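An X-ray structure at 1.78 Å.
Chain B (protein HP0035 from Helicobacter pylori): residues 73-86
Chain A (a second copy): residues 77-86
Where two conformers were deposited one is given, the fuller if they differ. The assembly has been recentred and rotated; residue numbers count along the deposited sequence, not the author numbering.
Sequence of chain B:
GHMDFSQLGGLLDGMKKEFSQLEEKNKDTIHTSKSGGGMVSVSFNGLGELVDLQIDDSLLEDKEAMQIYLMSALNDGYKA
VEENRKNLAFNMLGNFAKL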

ATOM      1  N   ALA B  73      22.248 -16.694 -15.522  1.00 18.01           N
ATOM      2  CA  ALA B  73      21.292 -17.780 -15.251  1.00 18.53           C
ATOM      3  C   ALA B  73      20.728 -17.727 -13.820  1.00 17.70           C
ATOM      4  O   ALA B  73      19.513 -17.884 -13.613  1.00 18.10           O
ATOM      5  CB  ALA B  73      21.944 -19.140 -15.545  1.00 18.34           C
ATOM      6  N   LEU B  74      21.616 -17.491 -12.845  1.00 17.00           N
ATOM      7  CA  LEU B  74      21.245 -17.417 -11.438  1.00 17.04           C
ATOM      8  C   LEU B  74      20.281 -16.244 -11.222  1.00 18.26           C
ATOM      9  O   LEU B  74      19.267 -16.402 -10.554  1.00 17.90           O
ATOM     10  CB  LEU B  74      22.485 -17.299 -10.530  1.00 17.24           C
ATOM     11  CG  LEU B  74      23.280 -18.646 -10.473  1.00 13.96           C
ATOM     12  CD1 LEU B  74      24.678 -18.332  -9.933  1.00 15.28           C
ATOM     13  CD2 LEU B  74      22.582 -19.677  -9.588  1.00 15.29           C
ATOM     14  N   ASN B  75      20.606 -15.075 -11.799  1.00 18.48           N
ATOM     15  CA  ASN B  75      19.712 -13.917 -11.623  1.00 18.32           C
ATOM     16  C   ASN B  75      18.368 -14.141 -12.292  1.00 19.51           C
ATOM     17  O   ASN B  75      17.338 -13.758 -11.751  1.00 19.93           O
ATOM     18  CB  ASN B  75      20.391 -12.624 -12.100  1.00 17.77           C
ATOM     19  CG  ASN B  75      21.359 -12.117 -11.067  1.00 17.78           C
ATOM     20  OD1 ASN B  75      21.061 -12.200  -9.861  1.00 20.49           O
ATOM     21  ND2 ASN B  75      22.514 -11.610 -11.503  1.00 18.89           N
ATOM     22  N   ASP B  76      18.353 -14.793 -13.447  1.00 20.06           N
ATOM     23  CA  ASP B  76      17.073 -15.081 -14.091  0.50 20.06           C
ATOM     24  C   ASP B  76      16.215 -16.013 -13.211  1.00 19.59           C
ATOM     25  O   ASP B  76      15.017 -15.800 -13.064  1.00 18.76           O
ATOM     26  CB  ASP B  76      17.311 -15.689 -15.474  0.50 20.36           C
ATOM     27  CG  ASP B  76      16.025 -15.963 -16.216  0.50 22.50           C
ATOM     28  OD1 ASP B  76      15.485 -15.036 -16.863  0.50 23.06           O
ATOM     29  OD2 ASP B  76      15.556 -17.116 -16.142  0.50 26.78           O
ATOM     30  N   GLY B  77      16.840 -17.031 -12.636  1.00 18.93           N
ATOM     31  CA  GLY B  77      16.135 -18.005 -11.798  1.00 18.81           C
ATOM     32  C   GLY B  77      15.602 -17.365 -10.520  1.00 18.08           C
ATOM     33  O   GLY B  77      14.470 -17.622 -10.103  1.00 18.12           O
ATOM     34  N   TYR B  78      16.409 -16.496  -9.929  1.00 18.06           N
ATOM     35  CA  TYR B  78      16.014 -15.825  -8.680  1.00 17.71           C
ATOM     36  C   TYR B  78      14.911 -14.827  -9.005  1.00 18.49           C
ATOM     37  O   TYR B  78      13.924 -14.682  -8.254  1.00 17.41           O
ATOM     38  CB  TYR B  78      17.239 -15.146  -8.053  1.00 18.57           C
ATOM     39  CG  TYR B  78      16.833 -14.289  -6.908  1.00 22.07           C
ATOM     40  CD1 TYR B  78      16.482 -14.867  -5.706  1.00 18.48           C
ATOM     41  CD2 TYR B  78      16.719 -12.899  -7.046  1.00 22.47           C
ATOM     42  CE1 TYR B  78      16.061 -14.077  -4.601  1.00 20.79           C
ATOM     43  CE2 TYR B  78      16.290 -12.107  -5.954  1.00 21.07           C
ATOM     44  CZ  TYR B  78      15.954 -12.712  -4.751  1.00 20.93           C
ATOM     45  OH  TYR B  78      15.540 -11.965  -3.664  1.00 21.17           O
ATOM     46  N   LYS B  79      15.061 -14.129 -10.130  1.00 18.57           N
ATOM     47  CA  LYS B  79      13.992 -13.225 -10.584  1.00 21.01           C
ATOM     48  C   LYS B  79      12.657 -13.971 -10.673  1.00 21.22           C
ATOM     49  O   LYS B  79      11.634 -13.458 -10.264  1.00 21.47           O
ATOM     50  CB  LYS B  79      14.356 -12.571 -11.932  1.00 21.17           C
ATOM     51  CG  LYS B  79      13.303 -11.559 -12.438  1.00 24.88           C
ATOM     52  CD  LYS B  79      13.871 -10.774 -13.620  1.00 31.30           C
ATOM     53  CE  LYS B  79      12.929  -9.680 -14.086  1.00 35.76           C
ATOM     54  NZ  LYS B  79      13.313  -9.244 -15.467  1.00 40.14           N
ATOM     55  N   ALA B  80      12.683 -15.192 -11.197  1.00 21.82           N
ATOM     56  CA  ALA B  80      11.477 -16.001 -11.330  1.00 21.84           C
ATOM     57  C   ALA B  80      10.888 -16.325  -9.961  1.00 23.72           C
ATOM     58  O   ALA B  80       9.672 -16.178  -9.769  1.00 24.15           O
ATOM     59  CB  ALA B  80      11.765 -17.275 -12.153  1.00 21.91           C
ATOM     60  N   VAL B  81      11.741 -16.720  -8.999  1.00 21.56           N
ATOM     61  CA  VAL B  81      11.283 -17.020  -7.635  1.00 22.25           C
ATOM     62  C   VAL B  81      10.617 -15.784  -7.026  1.00 22.29           C
ATOM     63  O   VAL B  81       9.561 -15.878  -6.419  1.00 23.85           O
ATOM     64  CB  VAL B  81      12.455 -17.472  -6.717  1.00 21.58           C
ATOM     65  CG1 VAL B  81      12.016 -17.549  -5.251  1.00 23.03           C
ATOM     66  CG2 VAL B  81      13.122 -18.821  -7.226  1.00 22.27           C
ATOM     67  N   GLU B  82      11.248 -14.634  -7.190  1.00 23.23           N
ATOM     68  CA  GLU B  82      10.762 -13.392  -6.620  1.00 24.26           C
ATOM     69  C   GLU B  82       9.460 -12.909  -7.255  1.00 25.74           C
ATOM     70  O   GLU B  82       8.558 -12.476  -6.542  1.00 26.16           O
ATOM     71  CB  GLU B  82      11.829 -12.350  -6.770  1.00 24.50           C
ATOM     72  CG  GLU B  82      12.854 -12.550  -5.674  1.00 23.30           C
ATOM     73  CD  GLU B  82      12.362 -11.916  -4.424  1.00 27.06           C
ATOM     74  OE1 GLU B  82      12.194 -10.655  -4.465  1.00 24.96           O
ATOM     75  OE2 GLU B  82      12.121 -12.676  -3.448  1.00 25.48           O
ATOM     76  N   GLU B  83       9.373 -13.007  -8.572  1.00 26.50           N
ATOM     77  CA  GLU B  83       8.160 -12.596  -9.302  0.50 28.00           C
ATOM     78  C   GLU B  83       6.984 -13.435  -8.838  1.00 27.89           C
ATOM     79  O   GLU B  83       5.878 -12.918  -8.626  1.00 27.86           O
ATOM     80  CB  GLU B  83       8.353 -12.748 -10.807  0.50 28.29           C
ATOM     81  CG  GLU B  83       8.944 -11.517 -11.475  0.50 31.02           C
ATOM     82  CD  GLU B  83       8.039 -10.305 -11.340  0.50 32.79           C
ATOM     83  OE1 GLU B  83       6.808 -10.480 -11.391  0.50 34.95           O
ATOM     84  OE2 GLU B  83       8.550  -9.182 -11.182  0.50 35.48           O
ATOM     85  N   ASN B  84       7.230 -14.731  -8.672  1.00 28.11           N
ATOM     86  CA  ASN B  84       6.230 -15.654  -8.154  1.00 29.52           C
ATOM     87  C   ASN B  84       5.752 -15.275  -6.752  1.00 29.57           C
ATOM     88  O   ASN B  84       4.537 -15.249  -6.501  1.00 29.17           O
ATOM     89  CB  ASN B  84       6.768 -17.090  -8.184  1.00 29.98           C
ATOM     90  CG  ASN B  84       5.762 -18.108  -7.730  1.00 33.76           C
ATOM     91  OD1 ASN B  84       5.933 -18.749  -6.693  1.00 39.08           O
ATOM     92  ND2 ASN B  84       4.703 -18.285  -8.512  1.00 35.25           N
ATOM     93  N   ARG B  85       6.702 -14.997  -5.846  1.00 28.23           N
ATOM     94  CA  ARG B  85       6.391 -14.509  -4.500  1.00 29.07           C
ATOM     95  C   ARG B  85       5.505 -13.266  -4.565  1.00 28.85           C
ATOM     96  O   ARG B  85       4.498 -13.179  -3.879  1.00 29.77           O
ATOM     97  CB  ARG B  85       7.691 -14.135  -3.749  1.00 28.01           C
ATOM     98  CG  ARG B  85       8.423 -15.299  -3.148  1.00 28.35           C
ATOM     99  CD  ARG B  85       9.860 -14.889  -2.732  1.00 27.17           C
ATOM    100  NE  ARG B  85      10.568 -16.062  -2.172  1.00 25.33           N
ATOM    101  CZ  ARG B  85      11.893 -16.160  -2.032  1.00 26.31           C
ATOM    102  NH1 ARG B  85      12.692 -15.196  -2.479  1.00 25.66           N
ATOM    103  NH2 ARG B  85      12.429 -17.275  -1.519  1.00 27.27           N
ATOM    104  N   LYS B  86       5.898 -12.300  -5.388  1.00 29.34           N
ATOM    105  CA  LYS B  86       5.230 -10.992  -5.429  1.00 29.79           C
ATOM    106  C   LYS B  86       3.845 -11.131  -6.071  1.00 29.99           C
ATOM    107  O   LYS B  86       2.876 -10.547  -5.594  1.00 29.99           O
ATOM    108  CB  LYS B  86       6.054  -9.995  -6.246  1.00 29.24           C
ATOM    109  CG  LYS B  86       7.363  -9.527  -5.573  1.00 31.12           C
ATOM    110  CD  LYS B  86       8.300  -8.881  -6.585  1.00 31.54           C
ATOM    111  CE  LYS B  86       9.512  -8.276  -5.865  1.00 35.18           C
ATOM    112  NZ  LYS B  86      10.352  -7.413  -6.775  1.00 35.49           N
TER
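Chain A, residues 77-86: GYKAVEENRK

Chain A residues 77-86 are helical throughout, with phi near -60°, psi from -35° to -52°, and i to i+4 bonds such as Val A81 N to Gly A77 O at 2.9 Å. The helix runs in the same general direction as that of chain B, crossing at -31°. The axes come no closer than 13.6 Å. Like residues are in register: CA of Tyr A78 lies 9.0 Å from CA of Tyr B78, and CA of Glu A82 10.4 Å from CA of Glu B82.

Tyr A78 (chi1 m) leaves its CA sideways, yet its ring reaches chain B, with CE1 3.5 Å from Tyr B78 CD1. The ring planes differ by 24° and the centroids are 5.5 Å apart, a slid arrangement with little overlap. Tyr A78 OH lies 3.7 Å from Leu B74 CB and donates to a water, at 2.8 Å, that in turn donates to Asn B75 OD1.

Glu A82 points toward chain B; its OE1 lies over one face of the Arg B85 guanidinium, 3.5 Å from NH1, a salt bridge of charge alone. Arg B85 NH1 instead directs a hydrogen bond to Glu B82 OE2 at 2.8 Å. One water, donating to both Glu A82 OE1 and Glu B82 OE2, also accepts from Arg A85 NE at 2.9 Å.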

ATOM      1  N   GLY A  77      24.304 -17.472   0.669  1.00 18.52           N
ATOM      2  CA  GLY A  77      23.938 -16.085   0.342  1.00 18.49           C
ATOM      3  C   GLY A  77      22.446 -15.856   0.155  1.00 18.11           C
ATOM      4  O   GLY A  77      21.900 -14.894   0.727  1.00 18.01           O
ATOM      5  N   TYR A  78      21.791 -16.709  -0.635  1.00 17.42           N
ATOM      6  CA  TYR A  78      20.329 -16.640  -0.819  1.00 17.43           C
ATOM      7  C   TYR A  78      19.614 -16.781   0.525  1.00 17.42           C
ATOM      8  O   TYR A  78      18.659 -16.035   0.791  1.00 17.78           O
ATOM      9  CB  TYR A  78      19.784 -17.714  -1.803  1.00 17.46           C
ATOM     10  CG  TYR A  78      20.054 -17.398  -3.271  1.00 18.88           C
ATOM     11  CD1 TYR A  78      19.538 -16.238  -3.866  1.00 19.08           C
ATOM     12  CD2 TYR A  78      20.836 -18.266  -4.067  1.00 18.48           C
ATOM     13  CE1 TYR A  78      19.817 -15.923  -5.218  1.00 14.14           C
ATOM     14  CE2 TYR A  78      21.103 -17.986  -5.404  1.00 16.97           C
ATOM     15  CZ  TYR A  78      20.595 -16.830  -5.976  1.00 18.27           C
ATOM     16  OH  TYR A  78      20.865 -16.501  -7.264  1.00 17.94           O
ATOM     17  N   LYS A  79      20.032 -17.742   1.361  1.00 16.59           N
ATOM     18  CA  LYS A  79      19.375 -17.936   2.656  1.00 18.22           C
ATOM     19  C   LYS A  79      19.533 -16.656   3.504  1.00 17.54           C
ATOM     20  O   LYS A  79      18.574 -16.201   4.141  1.00 16.95           O
ATOM     21  CB  LYS A  79      19.971 -19.155   3.388  1.00 19.01           C
ATOM     22  CG  LYS A  79      19.214 -19.619   4.644  1.00 22.24           C
ATOM     23  CD  LYS A  79      20.004 -20.764   5.383  1.00 24.75           C
ATOM     24  CE  LYS A  79      19.352 -21.173   6.736  1.00 30.99           C
ATOM     25  NZ  LYS A  79      20.330 -21.736   7.730  1.00 34.85           N
ATOM     26  N   ALA A  80      20.744 -16.089   3.510  1.00 18.21           N
ATOM     27  CA  ALA A  80      21.019 -14.892   4.294  1.00 18.08           C
ATOM     28  C   ALA A  80      20.176 -13.703   3.865  1.00 19.54           C
ATOM     29  O   ALA A  80      19.561 -13.016   4.721  1.00 18.14           O
ATOM     30  CB  ALA A  80      22.509 -14.563   4.320  1.00 19.39           C
ATOM     31  N   VAL A  81      20.114 -13.460   2.557  1.00 17.85           N
ATOM     32  CA  VAL A  81      19.324 -12.342   2.085  1.00 18.99           C
ATOM     33  C   VAL A  81      17.832 -12.564   2.365  1.00 18.36           C
ATOM     34  O   VAL A  81      17.140 -11.630   2.811  1.00 18.57           O
ATOM     35  CB  VAL A  81      19.587 -12.069   0.608  1.00 18.14           C
ATOM     36  CG1 VAL A  81      18.643 -10.981   0.111  1.00 20.76           C
ATOM     37  CG2 VAL A  81      21.048 -11.623   0.427  1.00 22.61           C
ATOM     38  N   GLU A  82      17.342 -13.776   2.174  1.00 17.43           N
ATOM     39  CA  GLU A  82      15.903 -14.022   2.385  1.00 18.74           C
ATOM     40  C   GLU A  82      15.557 -13.899   3.875  1.00 19.79           C
ATOM     41  O   GLU A  82      14.485 -13.389   4.203  1.00 19.23           O
ATOM     42  CB  GLU A  82      15.471 -15.350   1.787  1.00 19.26           C
ATOM     43  CG  GLU A  82      14.042 -15.788   2.053  1.00 20.16           C
ATOM     44  CD  GLU A  82      12.991 -14.899   1.394  1.00 21.41           C
ATOM     45  OE1 GLU A  82      13.314 -13.926   0.671  1.00 21.88           O
ATOM     46  OE2 GLU A  82      11.799 -15.221   1.582  1.00 21.83           O
ATOM     47  N   GLU A  83      16.460 -14.374   4.759  1.00 18.71           N
ATOM     48  CA  GLU A  83      16.276 -14.149   6.194  0.50 20.37           C
ATOM     49  C   GLU A  83      16.220 -12.666   6.525  1.00 20.04           C
ATOM     50  O   GLU A  83      15.320 -12.227   7.269  1.00 21.30           O
ATOM     51  CB  GLU A  83      17.351 -14.865   7.005  0.50 21.31           C
ATOM     52  CG  GLU A  83      17.116 -16.341   7.031  0.50 24.12           C
ATOM     53  CD  GLU A  83      18.228 -17.092   7.733  0.50 25.27           C
ATOM     54  OE1 GLU A  83      19.218 -16.447   8.143  0.50 27.20           O
ATOM     55  OE2 GLU A  83      18.107 -18.322   7.862  0.50 27.70           O
ATOM     56  N   ASN A  84      17.132 -11.873   5.957  1.00 19.44           N
ATOM     57  CA  ASN A  84      17.054 -10.410   6.132  0.50 20.14           C
ATOM     58  C   ASN A  84      15.747  -9.852   5.630  1.00 20.03           C
ATOM     59  O   ASN A  84      15.147  -8.982   6.286  1.00 20.40           O
ATOM     60  CB  ASN A  84      18.169  -9.631   5.428  0.50 20.57           C
ATOM     61  CG  ASN A  84      17.978  -8.118   5.571  0.50 22.26           C
ATOM     62  OD1 ASN A  84      18.177  -7.566   6.647  0.50 27.78           O
ATOM     63  ND2 ASN A  84      17.551  -7.458   4.509  0.50 26.94           N
ATOM     64  N   ARG A  85      15.285 -10.343   4.472  1.00 19.26           N
ATOM     65  CA  ARG A  85      14.035  -9.833   3.889  1.00 20.02           C
ATOM     66  C   ARG A  85      12.770 -10.229   4.677  1.00 20.47           C
ATOM     67  O   ARG A  85      11.806  -9.451   4.757  1.00 21.04           O
ATOM     68  CB  ARG A  85      13.931 -10.187   2.421  1.00 19.94           C
ATOM     69  CG  ARG A  85      15.012  -9.413   1.614  1.00 18.64           C
ATOM     70  CD  ARG A  85      14.929  -9.722   0.101  1.00 17.62           C
ATOM     71  NE  ARG A  85      13.704  -9.189  -0.532  1.00 17.64           N
ATOM     72  CZ  ARG A  85      13.547  -7.921  -0.898  1.00 16.10           C
ATOM     73  NH1 ARG A  85      14.537  -7.016  -0.685  1.00 17.59           N
ATOM     74  NH2 ARG A  85      12.405  -7.536  -1.470  1.00 14.83           N
ATOM     75  N   LYS A  86      12.771 -11.428   5.258  0.50 20.85           N
ATOM     76  CA  LYS A  86      11.698 -11.806   6.177  0.50 20.63           C
ATOM     77  C   LYS A  86      11.744 -10.884   7.398  0.50 20.66           C
ATOM     78  O   LYS A  86      10.735 -10.268   7.767  0.50 19.75           O
ATOM     79  CB  LYS A  86      11.844 -13.273   6.593  0.50 21.21           C
ATOM     80  CG  LYS A  86      11.538 -14.248   5.473  0.50 22.60           C
ATOM     81  CD  LYS A  86      11.846 -15.690   5.859  0.50 26.17           C
ATOM     82  CE  LYS A  86      13.337 -15.911   6.042  0.50 27.21           C
ATOM     83  NZ  LYS A  86      13.775 -17.177   5.421  0.50 27.60           N
TER
HETATM   84  O   HOH W   1      20.346 -13.841  -7.825  1.00 20.36           O
HETATM   85  O   HOH W   2      15.388 -13.100  -1.048  1.00 20.11           O
HETATM   86  O   HOH W   3      12.089 -11.573  -0.601  1.00 21.66           O